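Local coordinates for protein Chains: A (Unidentified, PDB 6ZM9) that catalyses the lyase cleavage of S-adenosyl methionine, releasing S-methyl-5'-thioadenosine, at the interface of chains A and B. Numbering follows the deposited sequence. Chains: chain A/B, Chains: A.

Contact 1: the interface of chains A and B. Residues chain A 37, 41, 47-48; chain B 57, 59, 66, 68.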
ATOM      1  N   ILE A  37     -16.038  -7.592  -7.475  1.00 12.25           N
ATOM      2  CA  ILE A  37     -17.385  -7.221  -7.042  1.00 13.44           C
ATOM      3  C   ILE A  37     -18.334  -8.396  -7.228  1.00 13.10           C
ATOM      4  O   ILE A  37     -19.131  -8.728  -6.342  1.00 15.64           O
ATOM      5  CB  ILE A  37     -17.891  -5.982  -7.807  1.00 14.27           C
ATOM      6  CG1 ILE A  37     -17.127  -4.724  -7.408  1.00 14.62           C
ATOM      7  CG2 ILE A  37     -19.415  -5.807  -7.589  1.00 16.95           C
ATOM      8  CD1 ILE A  37     -17.381  -3.557  -8.335  1.00 16.42           C
ATOM      9  N   LYS A  41     -20.203 -10.351  -4.166  1.00 18.91           N
ATOM     10  CA  LYS A  41     -21.660 -10.359  -4.085  1.00 20.39           C
ATOM     11  C   LYS A  41     -22.197 -11.781  -3.940  1.00 20.87           C
ATOM     12  O   LYS A  41     -23.133 -12.021  -3.164  1.00 23.33           O
ATOM     13  CB  LYS A  41     -22.254  -9.666  -5.300  1.00 23.70           C
ATOM     14  CG  LYS A  41     -22.133  -8.148  -5.287  1.00 26.44           C
ATOM     15  CD  LYS A  41     -22.784  -7.564  -6.536  1.00 30.37           C
ATOM     16  CE  LYS A  41     -22.904  -6.048  -6.508  1.00 33.66           C
ATOM     17  NZ  LYS A  41     -23.314  -5.518  -7.860  1.00 41.40           N
ATOM     18  N   PRO A  47     -18.864  -5.714  -0.842  1.00 18.15           N
ATOM     19  CA  PRO A  47     -17.705  -5.812  -1.740  1.00 17.48           C
ATOM     20  C   PRO A  47     -16.652  -4.738  -1.537  1.00 15.79           C
ATOM     21  O   PRO A  47     -15.576  -4.834  -2.158  1.00 19.26           O
ATOM     22  CB  PRO A  47     -18.323  -5.689  -3.137  1.00 20.73           C
ATOM     23  CG  PRO A  47     -19.600  -5.027  -2.954  1.00 25.69           C
ATOM     24  CD  PRO A  47     -20.081  -5.290  -1.555  1.00 21.42           C
ATOM     25  N   ASP A  48     -16.943  -3.747  -0.694  1.00 15.03           N
ATOM     26  CA  ASP A  48     -16.117  -2.560  -0.530  1.00 13.98           C
ATOM     27  C   ASP A  48     -14.644  -2.917  -0.373  1.00 13.64           C
ATOM     28  O   ASP A  48     -14.272  -3.807   0.404  1.00 14.87           O
ATOM     29  CB  ASP A  48     -16.609  -1.792   0.711  1.00 15.12           C
ATOM     30  CG  ASP A  48     -18.077  -1.360   0.618  1.00 15.80           C
ATOM     31  OD1 ASP A  48     -18.878  -2.014  -0.085  1.00 18.82           O
ATOM     32  OD2 ASP A  48     -18.414  -0.340   1.274  1.00 18.12           O
TER
ATOM     33  N   VAL B  57     -14.281   0.793  -4.335  1.00 12.08           N
ATOM     34  CA  VAL B  57     -15.662   0.330  -4.330  1.00 11.81           C
ATOM     35  C   VAL B  57     -16.216   0.603  -2.941  1.00 12.23           C
ATOM     36  O   VAL B  57     -15.593   0.230  -1.936  1.00 13.21           O
ATOM     37  CB  VAL B  57     -15.737  -1.167  -4.670  1.00 12.48           C
ATOM     38  CG1 VAL B  57     -17.141  -1.704  -4.538  1.00 15.66           C
ATOM     39  CG2 VAL B  57     -15.195  -1.412  -6.071  1.00 13.52           C
ATOM     40  N   THR B  59     -20.138   0.984  -0.693  1.00 15.87           N
ATOM     41  CA  THR B  59     -21.586   0.881  -0.612  1.00 17.78           C
ATOM     42  C   THR B  59     -22.114   2.081   0.160  1.00 19.13           C
ATOM     43  O   THR B  59     -21.795   2.249   1.343  1.00 18.54           O
ATOM     44  CB  THR B  59     -22.006  -0.412   0.079  1.00 18.63           C
ATOM     45  OG1 THR B  59     -21.497  -1.528  -0.653  1.00 19.75           O
ATOM     46  CG2 THR B  59     -23.535  -0.503   0.133  1.00 21.80           C
ATOM     47  N   LEU B  66     -24.035   0.801  -4.827  1.00 21.45           N
ATOM     48  CA  LEU B  66     -22.614   0.491  -4.920  1.00 19.14           C
ATOM     49  C   LEU B  66     -21.962   1.458  -5.897  1.00 20.84           C
ATOM     50  O   LEU B  66     -22.365   1.540  -7.061  1.00 26.58           O
ATOM     51  CB  LEU B  66     -22.446  -0.940  -5.421  1.00 21.24           C
ATOM     52  CG  LEU B  66     -21.031  -1.501  -5.306  1.00 23.62           C
ATOM     53  CD1 LEU B  66     -20.657  -1.611  -3.848  1.00 25.93           C
ATOM     54  CD2 LEU B  66     -20.936  -2.852  -5.979  1.00 28.23           C
ATOM     55  N   THR B  68     -18.353   2.676  -7.778  1.00 15.19           N
ATOM     56  CA  THR B  68     -16.971   2.453  -8.181  1.00 14.37           C
ATOM     57  C   THR B  68     -16.396   3.805  -8.604  1.00 13.70           C
ATOM     58  O   THR B  68     -16.971   4.490  -9.461  1.00 16.61           O
ATOM     59  CB  THR B  68     -16.887   1.424  -9.312  1.00 16.68           C
ATOM     60  OG1 THR B  68     -17.511   0.192  -8.913  1.00 19.07           O
ATOM     61  CG2 THR B  68     -15.447   1.101  -9.644  1.00 16.75           C
TER
HETATM   62  O   HOH W   1     -20.347   0.732   3.101  1.00 25.98           O
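A:Asp48 meets B:Thr59 where helix 29-43 of one SAM lyase subunit and the loop that follows it lie against strands 49-59 and 66-77 of the next, an interface between copies of one protein within a deposited trimer. Polar contacts gather at the carboxylate, which B:Thr59 grips with both its hydroxyl and its backbone amide. The hydroxyl OG1 of B:Thr59 donates to the syn lone pair of A:Asp48 OD1 at 2.7 Å. The backbone N of B:Thr59 donates to A:Asp48 OD2 at 2.9 Å and nearly straight at the hydrogen (167°), but from above the carboxylate plane, 41° out of it. With OG1 beside its own backbone N (chi1 -59°), hydroxyl and amide of B:Thr59 can both face the carboxylate. Water 1 adds a bridge from A:Asp48 OD2 to the carbonyl oxygen of B:Thr59. With OD1 held by the hydroxyl and OD2 by the amide and the water, the rotation of the carboxylate is probably restrained.

The apolar part centres on B:Leu66, whose two methyls divide the work. CD1 lies 3.7 Å from CG of the A:Pro47 ring, while CD2 points at A:Ile37 CG2, tip to tip, also at 3.7 Å. The extended chain of A:Lys41 brings its CE to 3.8 Å from the same B:Leu66 CD2, contributing methylene carbon here. One turn earlier in the helix, A:Ile37 CD1 packs obliquely on B:Val57 CG2 at 3.8 Å and also nears the hydroxyl of B:Thr68.

Contact 2: the interface of chains A and B. Residues chain A 1-3; chain B 92, 96, 121-123.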
ATOM      1  N   SER A   1     -19.202  15.649  11.892  1.00 21.01           N
ATOM      2  CA  SER A   1     -19.085  14.242  11.419  1.00 18.19           C
ATOM      3  C   SER A   1     -18.874  13.352  12.631  1.00 19.63           C
ATOM      4  O   SER A   1     -18.436  13.818  13.689  1.00 21.89           O
ATOM      5  CB  SER A   1     -17.941  14.115  10.420  1.00 19.23           C
ATOM      6  OG  SER A   1     -16.722  14.553  10.992  1.00 21.32           O
ATOM      7  N   LEU A   2     -19.222  12.078  12.470  0.61 17.66           N
ATOM      8  CA  LEU A   2     -19.044  11.088  13.512  0.61 21.21           C
ATOM      9  C   LEU A   2     -17.725  10.362  13.293  0.61 22.16           C
ATOM     10  O   LEU A   2     -17.394   9.962  12.177  0.61 23.68           O
ATOM     11  CB  LEU A   2     -20.164  10.056  13.455  0.61 24.62           C
ATOM     12  CG  LEU A   2     -21.534  10.461  13.979  0.61 29.05           C
ATOM     13  CD1 LEU A   2     -22.306   9.169  14.172  0.61 32.73           C
ATOM     14  CD2 LEU A   2     -21.456  11.231  15.262  0.61 30.17           C
ATOM     15  N   MET A   3     -16.979  10.181  14.369  0.61 24.28           N
ATOM     16  CA  MET A   3     -15.708   9.461  14.338  0.61 28.54           C
ATOM     17  C   MET A   3     -16.016   8.086  14.918  0.61 29.28           C
ATOM     18  O   MET A   3     -15.945   7.882  16.125  0.61 34.76           O
ATOM     19  CB  MET A   3     -14.702  10.236  15.180  0.61 32.72           C
ATOM     20  CG  MET A   3     -13.367   9.579  15.406  0.61 35.81           C
ATOM     21  SD  MET A   3     -12.175   9.939  14.106  0.61 29.02           S
ATOM     22  CE  MET A   3     -12.380  11.697  13.761  0.61 32.66           C
TER
ATOM     23  N   GLN B  92      -6.591  12.535  12.792  1.00 14.28           N
ATOM     24  CA  GLN B  92      -8.051  12.584  12.856  1.00 15.74           C
ATOM     25  C   GLN B  92      -8.571  13.894  12.299  1.00 14.26           C
ATOM     26  O   GLN B  92      -9.541  13.928  11.529  1.00 14.65           O
ATOM     27  CB  GLN B  92      -8.483  12.439  14.317  1.00 17.44           C
ATOM     28  CG  GLN B  92      -8.414  11.023  14.855  1.00 23.70           C
ATOM     29  CD  GLN B  92      -8.711  10.987  16.342  1.00 32.13           C
ATOM     30  OE1 GLN B  92      -8.433  11.938  17.065  1.00 36.38           O
ATOM     31  NE2 GLN B  92      -9.273   9.882  16.802  1.00 37.93           N
ATOM     32  N   LYS B  96     -11.005  14.424   9.050  1.00 11.90           N
ATOM     33  CA  LYS B  96     -12.280  15.122   9.157  1.00 13.12           C
ATOM     34  C   LYS B  96     -12.355  16.280   8.179  1.00 12.58           C
ATOM     35  O   LYS B  96     -13.393  16.494   7.542  1.00 13.47           O
ATOM     36  CB  LYS B  96     -12.490  15.628  10.582  1.00 16.12           C
ATOM     37  CG  LYS B  96     -12.871  14.548  11.545  1.00 24.48           C
ATOM     38  CD  LYS B  96     -13.358  15.130  12.857  1.00 32.41           C
ATOM     39  CE  LYS B  96     -14.540  14.315  13.398  1.00 40.08           C
ATOM     40  NZ  LYS B  96     -15.663  15.143  13.947  1.00 45.22           N
ATOM     41  N   TYR B 121     -11.007   4.068  11.999  1.00 17.68           N
ATOM     42  CA  TYR B 121     -12.142   4.951  12.145  1.00 21.14           C
ATOM     43  C   TYR B 121     -12.804   5.127  10.797  1.00 16.58           C
ATOM     44  O   TYR B 121     -12.121   5.256   9.775  1.00 16.46           O
ATOM     45  CB  TYR B 121     -11.715   6.383  12.592  1.00 23.78           C
ATOM     46  CG  TYR B 121     -10.887   6.438  13.835  1.00 25.27           C
ATOM     47  CD1 TYR B 121     -11.484   6.406  15.081  1.00 28.13           C
ATOM     48  CD2 TYR B 121      -9.510   6.536  13.765  1.00 29.12           C
ATOM     49  CE1 TYR B 121     -10.730   6.452  16.241  1.00 31.62           C
ATOM     50  CE2 TYR B 121      -8.742   6.573  14.917  1.00 35.76           C
ATOM     51  CZ  TYR B 121      -9.354   6.536  16.158  1.00 35.75           C
ATOM     52  OH  TYR B 121      -8.608   6.579  17.316  1.00 39.13           O
ATOM     53  N   SER B 122     -14.133   5.151  10.791  0.77 16.24           N
ATOM     54  CA  SER B 122     -14.900   5.685   9.658  0.77 16.04           C
ATOM     55  C   SER B 122     -15.414   7.057  10.068  0.77 17.28           C
ATOM     56  O   SER B 122     -16.131   7.159  11.066  0.77 23.20           O
ATOM     57  CB  SER B 122     -16.054   4.731   9.257  0.77 21.39           C
ATOM     58  OG  SER B 122     -16.615   5.140   8.008  0.77 29.94           O
ATOM     59  N   ILE B 123     -15.013   8.081   9.339  1.00 14.33           N
ATOM     60  CA  ILE B 123     -15.432   9.437   9.626  1.00 14.77           C
ATOM     61  C   ILE B 123     -16.618   9.685   8.727  1.00 14.85           C
ATOM     62  O   ILE B 123     -16.460   9.757   7.502  1.00 17.01           O
ATOM     63  CB  ILE B 123     -14.317  10.453   9.366  1.00 14.91           C
ATOM     64  CG1 ILE B 123     -13.130  10.177  10.263  1.00 16.27           C
ATOM     65  CG2 ILE B 123     -14.874  11.859   9.591  1.00 18.49           C
ATOM     66  CD1 ILE B 123     -11.896  11.005   9.931  1.00 21.86           C
TER
HETATM   67  O   HOH W   2     -17.121  17.091  13.202  1.00 40.58           O
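The N-terminal segment of chain A, A:Ser1 and the start of strand 2-5, lies along strand 116-124 of chain B and against helix 84-101, with A:Met3 inserted between that helix and strand. A:Met3 and B:Ile123 form an antiparallel beta bridge, which suggests that the N-terminal arm of one subunit extends the sheet of the other.

A:Met3 has 114 Å² of its surface hidden by chain B. With CG anti to the backbone N (chi1 173°), the chain leaves the bridge toward the partner, then bends at chi2 and chi3, which places the sulfur off the plane of the B:Tyr121 ring, over its CG–CD1 side, and carries the methyl toward the helix. SD sits 3.7 Å from both CG and CD1 of the B:Tyr121 ring, and the two side chains run obliquely to each other. The aliphatic part of B:Gln92 borders the sulfur from the helix, its CG 4.0 Å from A:Met3 SD. The terminal methyl CE of A:Met3 is packed tightly against CE of B:Lys96 at 3.4 Å, while B:Ile123 CG1 borders the same methyl at 3.9 Å. The other branch of B:Ile123, CG2, faces the side chain of A:Ser1.

B:Lys96 thus has two roles: its methylenes line the methionine site, and its amine reaches the end of the arm. NZ donates to the carbonyl oxygen of A:Ser1 at 3.1 Å, from 47° above the carbonyl plane, and its approach to A:Ser1 OG is a weak bond. Water 2 also links B:Lys96 NZ to the terminal amine, lying 2.9 Å from A:Ser1 N.

About 21 Å separates the C-alpha centres of contact 1 and contact 2, which have no residue or secondary-structure element in common. On chain A, contact 1 uses helix 29-43 and the loop after it, whereas contact 2 uses the extreme N-terminus. On chain B, different strands serve each: 49-59 and 66-77 for contact 1, 116-124 with helix 84-101 for contact 2. Chain A therefore holds its neighbour through the body of the fold and, separately, through a reaching arm. The interface is not an exact two-fold, and its unlike surfaces could repeat head to tail among the deposited copies, though the structure alone does not show this in solution.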